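Local coordinates for hypothetical 19.5 KDA protein IN emre-rus intergenic region (Escherichia coli, PDB 1FUX) that is of unknown function but belongs to the phosphatidylethanolamine-binding protein family, related to a mammalian Raf kinase inhibitor protein, at residues T45-V50 / W125-E130. Numbering follows the deposited sequence.
Sequences TKSFAV and WALKTE
Ala49 and Trp125 pair through two backbone hydrogen bonds, Trp125 N to Ala49 O and Ala49 N to Trp125 O, both 2.9 Å. Their CB atoms lie on the same face of the sheet. There Ala49 CB also meets Leu127 CD1 at 3.8 Å. This is the tight, buried part of the contact, and Leu147 of helix 140-148 covers all three side chains. The Trp125 ring turns its CD1 edge to Ala49 O, while its NE1 bonds to Thr51 OG1. On the other face lie Phe48 and Ala126. Thr45 CG2 sits over one face of the Phe48 ring, toward its rim, and Thr45 OG1 touches Ala126 CB at 3.5 Å while bonding to Pro42 O. Strands 47-54 and 118-127 run antiparallel here, neighbours in the main sheet of the phosphatidylethanolamine-binding protein fold. A classic beta bulge ends the regular pairing, with Lys46 and Ser47 both facing Leu127. Lys46 N gives Leu127 O a nearly straight bond of 2.8 Å, and Leu127 N bonds to Ser47 O. From within the bulge, the side chain of Ser47 reaches on to the loop that follows strand 118-127. Its OG stands between the backbone N and the carbonyl carbon (chi1 70°) and donates to Thr129 O at 2.7 Å, in the plane of that carbonyl. An alanine here would probably leave Thr129 O without this donor and the loop less firmly held to residues 45-50. The solvent side is looser. Lys46 lays CG and CD against the Lys128 carbonyl, CD to O at 3.2 Å, before its chain bends and leads the amino group away. Lys128 and Glu130 point away from residues 45-50, although Glu130 CA makes a CA-H...O contact of 3.3 Å with Lys46 O.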
# COMPACT_ATOMS: atom_id res chain seq x y z
N THR A 45 -5.74 26.70 -6.22
CA THR A 45 -6.31 25.57 -5.42
C THR A 45 -7.79 25.33 -5.54
O THR A 45 -8.65 26.22 -5.41
CB THR A 45 -5.94 25.77 -3.95
OG1 THR A 45 -4.53 25.93 -3.73
CG2 THR A 45 -6.41 24.58 -3.11
N LYS A 46 -8.29 24.11 -5.81
CA LYS A 46 -9.69 23.78 -5.96
C LYS A 46 -10.21 22.69 -5.01
O LYS A 46 -11.37 22.28 -5.02
CB LYS A 46 -10.02 23.35 -7.39
CG LYS A 46 -9.05 23.96 -8.39
CD LYS A 46 -9.51 24.19 -9.79
CE LYS A 46 -9.76 25.67 -10.09
NZ LYS A 46 -10.88 25.68 -11.11
N SER A 47 -9.31 22.19 -4.20
CA SER A 47 -9.60 21.24 -3.15
C SER A 47 -8.29 20.91 -2.38
O SER A 47 -7.17 21.21 -2.80
CB SER A 47 -10.28 19.95 -3.54
OG SER A 47 -9.40 19.13 -4.30
N PHE A 48 -8.52 20.32 -1.21
CA PHE A 48 -7.36 19.92 -0.40
C PHE A 48 -7.42 18.41 -0.07
O PHE A 48 -8.46 17.78 -0.25
CB PHE A 48 -7.30 20.68 0.95
CG PHE A 48 -7.16 22.18 0.80
CD1 PHE A 48 -8.30 22.98 0.84
CD2 PHE A 48 -5.91 22.73 0.63
CE1 PHE A 48 -8.13 24.37 0.72
CE2 PHE A 48 -5.74 24.11 0.48
CZ PHE A 48 -6.88 24.92 0.54
N ALA A 49 -6.24 17.90 0.30
CA ALA A 49 -6.23 16.46 0.67
C ALA A 49 -5.27 16.33 1.82
O ALA A 49 -4.37 17.18 1.99
CB ALA A 49 -5.88 15.64 -0.55
N VAL A 50 -5.44 15.32 2.69
CA VAL A 50 -4.46 15.12 3.76
C VAL A 50 -4.04 13.62 3.69
O VAL A 50 -4.95 12.81 3.56
CB VAL A 50 -5.00 15.43 5.17
CG1 VAL A 50 -4.03 15.01 6.29
CG2 VAL A 50 -5.17 16.96 5.25
N TRP A 125 -2.11 18.61 0.98
CA TRP A 125 -2.01 18.83 -0.44
C TRP A 125 -3.01 19.87 -0.94
O TRP A 125 -4.20 19.74 -0.65
CB TRP A 125 -2.33 17.57 -1.27
CG TRP A 125 -1.58 16.34 -0.84
CD1 TRP A 125 -1.67 15.71 0.38
CD2 TRP A 125 -0.69 15.55 -1.63
NE1 TRP A 125 -0.84 14.60 0.42
CE2 TRP A 125 -0.27 14.46 -0.82
CE3 TRP A 125 -0.24 15.67 -2.95
CZ2 TRP A 125 0.61 13.50 -1.31
CZ3 TRP A 125 0.65 14.71 -3.42
CH2 TRP A 125 1.03 13.65 -2.61
N ALA A 126 -2.52 20.80 -1.74
CA ALA A 126 -3.33 21.80 -2.43
C ALA A 126 -3.46 21.27 -3.86
O ALA A 126 -2.42 21.08 -4.53
CB ALA A 126 -2.72 23.18 -2.51
N LEU A 127 -4.66 20.97 -4.30
CA LEU A 127 -4.81 20.38 -5.62
C LEU A 127 -5.50 21.30 -6.63
O LEU A 127 -6.41 22.08 -6.29
CB LEU A 127 -5.61 19.10 -5.47
CG LEU A 127 -5.12 18.14 -4.37
CD1 LEU A 127 -6.19 17.11 -4.08
CD2 LEU A 127 -3.79 17.52 -4.75
N LYS A 128 -5.15 21.06 -7.90
CA LYS A 128 -5.72 21.81 -9.00
C LYS A 128 -7.05 21.29 -9.50
O LYS A 128 -7.55 21.79 -10.53
CB LYS A 128 -4.73 21.83 -10.19
CG LYS A 128 -4.66 20.52 -10.97
CD LYS A 128 -3.54 20.63 -12.00
CE LYS A 128 -3.06 19.27 -12.49
NZ LYS A 128 -1.64 19.34 -12.96
N THR A 129 -7.69 20.34 -8.85
CA THR A 129 -8.97 19.81 -9.25
C THR A 129 -9.97 19.85 -8.08
O THR A 129 -9.51 19.74 -6.95
CB THR A 129 -8.91 18.31 -9.63
OG1 THR A 129 -7.64 18.07 -10.22
CG2 THR A 129 -10.07 18.02 -10.55
N GLU A 130 -11.24 20.03 -8.38
CA GLU A 130 -12.24 20.06 -7.32
C GLU A 130 -12.55 18.68 -6.75
O GLU A 130 -12.86 18.58 -5.57
CB GLU A 130 -13.55 20.69 -7.81
CG GLU A 130 -14.76 20.38 -6.97
CD GLU A 130 -16.08 20.87 -7.54
OE1 GLU A 130 -16.27 22.11 -7.53
OE2 GLU A 130 -16.87 20.02 -8.00